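Local coordinates for SIS domain protein (Listeria monocytogenes str. 4b F2365, PDB 3FXA), which is probably a sugar-phosphate isomerase or sugar-phosphate-binding protein of the SIS family, at residues N20-L25 / V163-D168; K36-I41 / I171-T176; A114-G119 / E136-F141. One frame throughout, in Å; residues are numbered along the deposited sequence.

Contact 1 of 3, residues N20-L25 / V163-D168; sequences NAISRL and VIASFD
L25 straddles A165 and S166 with its two methyl branches, and this is the tight part of the contact. Its CD1 sits 3.6 Å from A165 CB, while CD2 rests 3.5 Å from S166 OG. With CG anti to the carbonyl carbon (chi1 -75°), the fork of the leucine sets one methyl over A165 CB and the other next to the serine hydroxyl. S166 OG is hydrogen-bonded to A162 O one turn back, and the leucine methyl packs beside it. Directly before L25 the helix is coming to its end: the bond from L25 N to I22 O, 3.1 Å long and spanning three residues rather than four, marks the tightening where helix 4-23 stops.

A turn earlier the fit is slacker. I22 presents CG2, the branch opposite its backbone N, but that methyl stays 4.1 Å from A165 CB. Beyond it, N20 and S23 lie on the exposed side of the helix, away from 163-168. The packed side is therefore small and wholly buried, with A165 as the landing place for both hydrophobic side chains.

The second subunit closes over the same spot: its W15 donates from NE1 to A165 O and also packs on L25, its E18 lies on A165, and its I22 packs on the I22 of this chain. The end of helix 4-23 and the turn into helix 25-28 thus meet helix 157-177 beside the subunit interface, while V163 and F167 on that long helix pack on V125 of the parallel sheet: the layered helix-on-sheet build of the α/β SIS domain.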
loop_
_atom_site.group_PDB
_atom_site.type_symbol
_atom_site.label_atom_id
_atom_site.label_comp_id
_atom_site.label_asym_id
_atom_site.label_seq_id
_atom_site.Cartn_x
_atom_site.Cartn_y
_atom_site.Cartn_z
ATOM N N ASN A 20 -11.800 28.120 1.560
ATOM C CA ASN A 20 -12.874 28.583 0.654
ATOM C C ASN A 20 -13.465 27.423 -0.144
ATOM O O ASN A 20 -14.687 27.346 -0.313
ATOM C CB ASN A 20 -12.399 29.684 -0.311
ATOM C CG ASN A 20 -12.097 31.046 0.384
ATOM O OD1 ASN A 20 -12.404 31.274 1.566
ATOM N ND2 ASN A 20 -11.495 31.952 -0.377
ATOM N N ALA A 21 -12.590 26.530 -0.615
ATOM C CA ALA A 21 -12.988 25.336 -1.388
ATOM C C ALA A 21 -13.931 24.423 -0.595
ATOM O O ALA A 21 -14.903 23.925 -1.141
ATOM C CB ALA A 21 -11.751 24.556 -1.889
ATOM N N ILE A 22 -13.671 24.273 0.702
ATOM C CA ILE A 22 -14.521 23.451 1.574
ATOM C C ILE A 22 -15.790 24.222 1.905
ATOM O O ILE A 22 -16.870 23.644 1.895
ATOM C CB ILE A 22 -13.837 23.077 2.891
ATOM C CG1 ILE A 22 -12.565 22.294 2.605
ATOM C CG2 ILE A 22 -14.767 22.245 3.803
ATOM C CD1 ILE A 22 -11.825 22.028 3.797
ATOM N N SER A 23 -15.654 25.516 2.223
ATOM C CA SER A 23 -16.840 26.317 2.548
ATOM C C SER A 23 -17.851 26.371 1.395
ATOM O O SER A 23 -19.053 26.432 1.658
ATOM C CB SER A 23 -16.489 27.724 3.058
ATOM O OG SER A 23 -15.862 28.508 2.078
ATOM N N ARG A 24 -17.388 26.299 0.135
ATOM C CA ARG A 24 -18.275 26.298 -1.045
ATOM C C ARG A 24 -18.873 24.929 -1.416
ATOM O O ARG A 24 -19.599 24.810 -2.427
ATOM C CB ARG A 24 -17.548 26.877 -2.263
ATOM C CG ARG A 24 -17.315 28.374 -2.196
ATOM C CD ARG A 24 -16.854 28.957 -3.535
ATOM N NE ARG A 24 -17.851 28.798 -4.609
ATOM C CZ ARG A 24 -17.778 27.989 -5.684
ATOM N NH1 ARG A 24 -16.720 27.208 -5.943
ATOM N NH2 ARG A 24 -18.794 27.978 -6.551
ATOM N N LEU A 25 -18.626 23.887 -0.613
ATOM C CA LEU A 25 -19.143 22.558 -0.953
ATOM C C LEU A 25 -20.651 22.470 -1.237
ATOM O O LEU A 25 -21.029 21.791 -2.176
ATOM C CB LEU A 25 -18.634 21.466 0.018
ATOM C CG LEU A 25 -17.175 21.055 -0.213
ATOM C CD1 LEU A 25 -16.702 20.142 0.911
ATOM C CD2 LEU A 25 -17.035 20.327 -1.562
ATOM N N VAL A 163 -12.892 16.786 -2.262
ATOM C CA VAL A 163 -13.332 15.381 -2.304
ATOM C C VAL A 163 -13.308 14.709 -0.918
ATOM O O VAL A 163 -14.300 14.112 -0.529
ATOM C CB VAL A 163 -12.540 14.515 -3.329
ATOM C CG1 VAL A 163 -13.009 13.071 -3.272
ATOM C CG2 VAL A 163 -12.699 15.046 -4.732
ATOM N N ILE A 164 -12.215 14.862 -0.172
ATOM C CA ILE A 164 -12.098 14.242 1.147
ATOM C C ILE A 164 -13.213 14.797 2.056
ATOM O O ILE A 164 -13.945 14.022 2.678
ATOM C CB ILE A 164 -10.706 14.460 1.786
ATOM C CG1 ILE A 164 -9.630 13.696 0.998
ATOM C CG2 ILE A 164 -10.723 13.982 3.237
ATOM C CD1 ILE A 164 -8.202 13.980 1.486
ATOM N N ALA A 165 -13.320 16.127 2.119
ATOM C CA ALA A 165 -14.361 16.787 2.923
ATOM C C ALA A 165 -15.770 16.340 2.555
ATOM O O ALA A 165 -16.619 16.144 3.449
ATOM C CB ALA A 165 -14.264 18.293 2.786
ATOM N N SER A 166 -16.040 16.178 1.250
ATOM C CA SER A 166 -17.347 15.689 0.795
ATOM C C SER A 166 -17.706 14.339 1.448
ATOM O O SER A 166 -18.746 14.190 2.054
ATOM C CB SER A 166 -17.411 15.574 -0.722
ATOM O OG SER A 166 -17.290 16.818 -1.369
ATOM N N PHE A 167 -16.781 13.387 1.393
ATOM C CA PHE A 167 -17.024 12.074 2.004
ATOM C C PHE A 167 -16.900 12.084 3.541
ATOM O O PHE A 167 -17.582 11.300 4.206
ATOM C CB PHE A 167 -16.238 10.954 1.290
ATOM C CG PHE A 167 -16.836 10.595 -0.034
ATOM C CD1 PHE A 167 -16.492 11.302 -1.168
ATOM C CD2 PHE A 167 -17.828 9.615 -0.138
ATOM C CE1 PHE A 167 -17.076 10.998 -2.428
ATOM C CE2 PHE A 167 -18.427 9.313 -1.370
ATOM C CZ PHE A 167 -18.055 9.993 -2.520
ATOM N N ASP A 168 -16.104 12.991 4.115
ATOM C CA ASP A 168 -16.053 13.134 5.581
ATOM C C ASP A 168 -17.477 13.425 6.079
ATOM O O ASP A 168 -17.911 12.837 7.041
ATOM C CB ASP A 168 -15.084 14.261 6.032
ATOM C CG ASP A 168 -13.618 13.865 5.944
ATOM O OD1 ASP A 168 -13.309 12.668 5.911
ATOM O OD2 ASP A 168 -12.750 14.776 5.935
#

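Contact 2 of 3, residues K36-I41 / I171-T176; sequences KTVEKI and IVCLMT
V38 and L174 meet with no ring between them; the flat group in play is the peptide carbonyl of V38, whose O lies 3.2 Å from L174 CD2, a close approach for a methyl. The same CD2 touches V38 CG1 at 3.7 Å, and the two side chains run past each other in opposite directions. V38 CG1 stands opposite its own backbone N (chi1 173°), which turns this branch to the leucine. The other fork of L174 goes to the next turn of helix 31-43: CD1 is 3.6 Å from I41 CG2, and here the side chains cross at about a right angle. L174 is therefore wedged between V38 and I41, three residues apart on the facing helix. C173 adds a looser contact, its SG 4.4 Å from V38 CG1. The side-chain contacts are buried apolar packing, with V38 O as the one polar atom among the close approaches.

The two helix segments run 53° apart and their axes pass at 9.9 Å. Around them, I70 lies against L174 from the loop after helix 55-69, and F67 of that helix packs on I41. Y177, at the end of helix 157-177, covers V38. On the sheet side T37 reaches I123 of strand 121-126, while C173 and V172 also pack on N10 and T14 of the second subunit.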
loop_
_atom_site.group_PDB
_atom_site.type_symbol
_atom_site.label_atom_id
_atom_site.label_comp_id
_atom_site.label_asym_id
_atom_site.label_seq_id
_atom_site.Cartn_x
_atom_site.Cartn_y
_atom_site.Cartn_z
ATOM N N LYS A 36 -28.593 10.258 -1.561
ATOM C CA LYS A 36 -28.588 8.924 -2.181
ATOM C C LYS A 36 -27.339 8.151 -1.772
ATOM O O LYS A 36 -27.422 6.956 -1.448
ATOM C CB LYS A 36 -28.709 8.970 -3.709
ATOM C CG LYS A 36 -30.094 9.246 -4.275
ATOM C CD LYS A 36 -30.140 8.744 -5.736
ATOM C CE LYS A 36 -31.467 9.011 -6.427
ATOM N NZ LYS A 36 -31.526 8.329 -7.759
ATOM N N THR A 37 -26.200 8.845 -1.705
ATOM C CA THR A 37 -24.947 8.209 -1.295
ATOM C C THR A 37 -25.017 7.735 0.163
ATOM O O THR A 37 -24.581 6.627 0.463
ATOM C CB THR A 37 -23.742 9.150 -1.572
ATOM O OG1 THR A 37 -23.726 9.460 -2.982
ATOM C CG2 THR A 37 -22.415 8.545 -1.151
ATOM N N VAL A 38 -25.534 8.569 1.072
ATOM C CA VAL A 38 -25.711 8.167 2.472
ATOM C C VAL A 38 -26.627 6.942 2.599
ATOM O O VAL A 38 -26.306 6.013 3.325
ATOM C CB VAL A 38 -26.280 9.316 3.344
ATOM C CG1 VAL A 38 -26.632 8.828 4.759
ATOM C CG2 VAL A 38 -25.287 10.519 3.339
ATOM N N GLU A 39 -27.771 6.976 1.911
ATOM C CA GLU A 39 -28.772 5.898 1.944
ATOM C C GLU A 39 -28.204 4.610 1.388
ATOM O O GLU A 39 -28.273 3.558 2.040
ATOM C CB GLU A 39 -30.024 6.296 1.143
ATOM C CG GLU A 39 -30.842 7.397 1.787
ATOM C CD GLU A 39 -32.025 7.890 0.929
ATOM O OE1 GLU A 39 -32.049 7.692 -0.305
ATOM O OE2 GLU A 39 -32.935 8.509 1.500
ATOM N N LYS A 40 -27.605 4.725 0.207
ATOM C CA LYS A 40 -27.015 3.566 -0.483
ATOM C C LYS A 40 -25.917 2.896 0.348
ATOM O O LYS A 40 -25.879 1.664 0.420
ATOM C CB LYS A 40 -26.462 3.964 -1.849
ATOM C CG LYS A 40 -26.228 2.798 -2.814
ATOM C CD LYS A 40 -27.543 2.318 -3.426
ATOM C CE LYS A 40 -27.341 1.160 -4.395
ATOM N NZ LYS A 40 -28.649 0.578 -4.803
ATOM N N ILE A 41 -25.028 3.689 0.959
ATOM C CA ILE A 41 -23.919 3.152 1.779
ATOM C C ILE A 41 -24.444 2.538 3.078
ATOM O O ILE A 41 -23.984 1.475 3.482
ATOM C CB ILE A 41 -22.766 4.162 1.983
ATOM C CG1 ILE A 41 -22.106 4.464 0.632
ATOM C CG2 ILE A 41 -21.722 3.669 3.020
ATOM C CD1 ILE A 41 -21.056 5.608 0.715
ATOM N N ILE A 171 -19.649 10.374 5.770
ATOM C CA ILE A 171 -19.275 9.446 6.826
ATOM C C ILE A 171 -19.765 9.833 8.216
ATOM O O ILE A 171 -20.316 9.001 8.945
ATOM C CB ILE A 171 -17.742 9.159 6.740
ATOM C CG1 ILE A 171 -17.474 8.319 5.493
ATOM C CG2 ILE A 171 -17.220 8.478 7.981
ATOM C CD1 ILE A 171 -16.012 8.219 5.144
ATOM N N VAL A 172 -19.578 11.102 8.575
ATOM C CA VAL A 172 -20.052 11.635 9.849
ATOM C C VAL A 172 -21.581 11.494 9.899
ATOM O O VAL A 172 -22.117 11.042 10.917
ATOM C CB VAL A 172 -19.623 13.093 10.060
ATOM C CG1 VAL A 172 -20.321 13.695 11.273
ATOM C CG2 VAL A 172 -18.102 13.200 10.242
ATOM N N CYS A 173 -22.256 11.846 8.797
ATOM C CA CYS A 173 -23.715 11.691 8.689
ATOM C C CYS A 173 -24.143 10.237 8.907
ATOM O O CYS A 173 -25.110 9.988 9.656
ATOM C CB CYS A 173 -24.252 12.228 7.383
ATOM S SG CYS A 173 -26.028 12.291 7.426
ATOM N N LEU A 174 -23.405 9.298 8.314
ATOM C CA LEU A 174 -23.655 7.845 8.521
ATOM C C LEU A 174 -23.610 7.376 9.986
ATOM O O LEU A 174 -24.390 6.499 10.370
ATOM C CB LEU A 174 -22.712 6.977 7.631
ATOM C CG LEU A 174 -23.097 6.985 6.142
ATOM C CD1 LEU A 174 -21.927 6.468 5.272
ATOM C CD2 LEU A 174 -24.380 6.159 5.892
HETATM N N MSE A 175 -22.755 7.971 10.819
HETATM C CA MSE A 175 -22.638 7.559 12.232
HETATM C C MSE A 175 -23.969 7.752 12.957
HETATM O O MSE A 175 -24.435 6.871 13.685
HETATM C CB MSE A 175 -21.525 8.319 12.929
HETATM C CG MSE A 175 -20.140 7.961 12.400
HETATM SE SE MSE A 175 -18.729 9.145 13.034
HETATM C CE MSE A 175 -18.714 8.661 14.881
ATOM N N THR A 176 -24.590 8.894 12.684
ATOM C CA THR A 176 -25.922 9.210 13.236
ATOM C C THR A 176 -27.015 8.399 12.519
ATOM O O THR A 176 -27.887 7.809 13.191
ATOM C CB THR A 176 -26.210 10.734 13.200
ATOM O OG1 THR A 176 -25.264 11.410 14.044
ATOM C CG2 THR A 176 -27.632 11.020 13.711
#

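Contact 3 of 3, residues A114-G119 / E136-F141; sequences ACKTKG and EADIFF
A polar surface contact joins K116 of helix 112-118 to E136 at the end of helix 132-136, tying together the helices before and after strand 121-126 in the chain. The bond itself is short and well aimed: K116 NZ donates to E136 O at 2.7 Å, in the carbonyl plane, with a C=O...N angle of 152°. The lysine reaches it by bending early, at chi2 (-62°), and then running fully extended to the ammonium group. E136 doubles back in the same way at chi2, and its side chain crosses the lysine at a slant, with OE1 3.6 Å from K116 CE. Charge to charge the pair stays apart, OE1 being 4.1 Å from K116 NZ, beyond a salt bridge.

D138 takes part at second hand. Its OD1 is 4.4 Å from K116 NZ, and a water links the two groups, the water O being 3.1 Å from K116 NZ and 2.7 Å from D138 OD2. The same OD2 accepts from L122 N, so the aspartate is held at the edge of the sheet next to the start of strand 139-142.

The ammonium thus spends its direct bond on a main-chain carbonyl in the last turn of a helix, where the helix end would be expected to favour a positive charge, and the two nearby carboxylates probably add a weaker, longer-range attraction.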
loop_
_atom_site.group_PDB
_atom_site.type_symbol
_atom_site.label_atom_id
_atom_site.label_comp_id
_atom_site.label_asym_id
_atom_site.label_seq_id
_atom_site.Cartn_x
_atom_site.Cartn_y
_atom_site.Cartn_z
ATOM N N ALA A 114 -15.958 -4.130 -16.147
ATOM C CA ALA A 114 -16.068 -5.161 -15.101
ATOM C C ALA A 114 -17.155 -4.825 -14.078
ATOM O O ALA A 114 -17.911 -5.707 -13.636
ATOM C CB ALA A 114 -14.736 -5.397 -14.399
ATOM N N CYS A 115 -17.226 -3.553 -13.677
ATOM C CA CYS A 115 -18.297 -3.084 -12.789
ATOM C C CYS A 115 -19.692 -3.399 -13.364
ATOM O O CYS A 115 -20.532 -3.946 -12.646
ATOM C CB CYS A 115 -18.144 -1.593 -12.513
ATOM S SG CYS A 115 -19.303 -0.876 -11.360
ATOM N N LYS A 116 -19.893 -3.138 -14.658
ATOM C CA LYS A 116 -21.185 -3.393 -15.329
ATOM C C LYS A 116 -21.510 -4.888 -15.427
ATOM O O LYS A 116 -22.642 -5.281 -15.167
ATOM C CB LYS A 116 -21.235 -2.744 -16.715
ATOM C CG LYS A 116 -21.094 -1.216 -16.739
ATOM C CD LYS A 116 -22.213 -0.491 -15.999
ATOM C CE LYS A 116 -22.040 1.025 -16.040
ATOM N NZ LYS A 116 -23.169 1.769 -15.395
ATOM N N THR A 117 -20.509 -5.698 -15.769
ATOM C CA THR A 117 -20.649 -7.160 -15.841
ATOM C C THR A 117 -20.996 -7.744 -14.468
ATOM O O THR A 117 -21.852 -8.630 -14.358
ATOM C CB THR A 117 -19.336 -7.817 -16.389
ATOM O OG1 THR A 117 -19.101 -7.356 -17.725
ATOM C CG2 THR A 117 -19.415 -9.341 -16.401
ATOM N N LYS A 118 -20.346 -7.227 -13.427
ATOM C CA LYS A 118 -20.545 -7.720 -12.067
ATOM C C LYS A 118 -21.846 -7.227 -11.437
ATOM O O LYS A 118 -22.340 -7.871 -10.523
ATOM C CB LYS A 118 -19.339 -7.369 -11.182
ATOM C CG LYS A 118 -18.105 -8.158 -11.570
ATOM C CD LYS A 118 -16.800 -7.629 -11.024
ATOM C CE LYS A 118 -15.692 -8.686 -10.993
ATOM N NZ LYS A 118 -15.872 -9.724 -9.913
ATOM N N GLY A 119 -22.390 -6.112 -11.930
ATOM C CA GLY A 119 -23.645 -5.545 -11.419
ATOM C C GLY A 119 -23.517 -4.675 -10.168
ATOM O O GLY A 119 -24.514 -4.377 -9.515
ATOM N N GLU A 136 -21.540 7.167 -16.870
ATOM C CA GLU A 136 -21.674 5.739 -16.571
ATOM C C GLU A 136 -22.113 5.455 -15.133
ATOM O O GLU A 136 -22.620 4.373 -14.851
ATOM C CB GLU A 136 -20.353 4.999 -16.870
ATOM C CG GLU A 136 -19.945 5.009 -18.366
ATOM C CD GLU A 136 -20.896 4.240 -19.274
ATOM O OE1 GLU A 136 -21.570 3.299 -18.815
ATOM O OE2 GLU A 136 -20.972 4.591 -20.468
ATOM N N ALA A 137 -21.977 6.426 -14.232
ATOM C CA ALA A 137 -22.272 6.187 -12.828
ATOM C C ALA A 137 -23.744 5.978 -12.553
ATOM O O ALA A 137 -24.589 6.565 -13.219
ATOM C CB ALA A 137 -21.762 7.348 -11.968
ATOM N N ASP A 138 -24.031 5.160 -11.545
ATOM C CA ASP A 138 -25.395 5.016 -11.009
ATOM C C ASP A 138 -25.705 6.243 -10.141
ATOM O O ASP A 138 -26.858 6.668 -10.062
ATOM C CB ASP A 138 -25.521 3.734 -10.210
ATOM C CG ASP A 138 -25.293 2.515 -11.063
ATOM O OD1 ASP A 138 -25.969 2.397 -12.118
ATOM O OD2 ASP A 138 -24.431 1.692 -10.714
ATOM N N ILE A 139 -24.679 6.751 -9.461
ATOM C CA ILE A 139 -24.758 8.024 -8.729
ATOM C C ILE A 139 -23.590 8.889 -9.211
ATOM O O ILE A 139 -22.421 8.577 -8.914
ATOM C CB ILE A 139 -24.679 7.864 -7.196
ATOM C CG1 ILE A 139 -25.813 6.994 -6.661
ATOM C CG2 ILE A 139 -24.755 9.221 -6.504
ATOM C CD1 ILE A 139 -25.592 6.540 -5.229
ATOM N N PHE A 140 -23.886 9.932 -9.984
ATOM C CA PHE A 140 -22.904 10.961 -10.352
ATOM C C PHE A 140 -22.847 11.872 -9.101
ATOM O O PHE A 140 -23.890 12.398 -8.654
ATOM C CB PHE A 140 -23.333 11.736 -11.612
ATOM C CG PHE A 140 -22.606 13.039 -11.836
ATOM C CD1 PHE A 140 -21.226 13.147 -11.715
ATOM C CD2 PHE A 140 -23.334 14.184 -12.212
ATOM C CE1 PHE A 140 -20.570 14.365 -11.945
ATOM C CE2 PHE A 140 -22.689 15.395 -12.460
ATOM C CZ PHE A 140 -21.314 15.492 -12.314
ATOM N N PHE A 141 -21.640 11.990 -8.540
ATOM C CA PHE A 141 -21.371 12.726 -7.307
ATOM C C PHE A 141 -20.475 13.910 -7.690
ATOM O O PHE A 141 -19.237 13.802 -7.645
ATOM C CB PHE A 141 -20.734 11.794 -6.276
ATOM C CG PHE A 141 -20.662 12.366 -4.864
ATOM C CD1 PHE A 141 -19.729 13.369 -4.517
ATOM C CD2 PHE A 141 -21.465 11.842 -3.852
ATOM C CE1 PHE A 141 -19.644 13.875 -3.202
ATOM C CE2 PHE A 141 -21.395 12.338 -2.521
ATOM C CZ PHE A 141 -20.480 13.350 -2.188
HETATM O O HOH W 1 -23.110 0.368 -12.626
#

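From the N terminus, helix 4-23 runs to residues 20-25, which open the first loop; helix 31-43 follows with residues 36-41. Both wait for helix 157-177, where 163-168 closes contact 1 and 171-176 then closes contact 2, so the two loops cross. Contact 3, a short closure between 114-119 and 136-141, is nested inside both. Strand 139-142 leads on toward helix 157-177, and F141 of contact 3 stacks on F167 of contact 1 and packs against T37 of contact 2. Contacts 1 and 2 thus bind the end of helix 4-23 with the turn after it, and helix 31-43, to helix 157-177 near the second subunit, while contact 3 ties successive helices beside the edge strand 139-142.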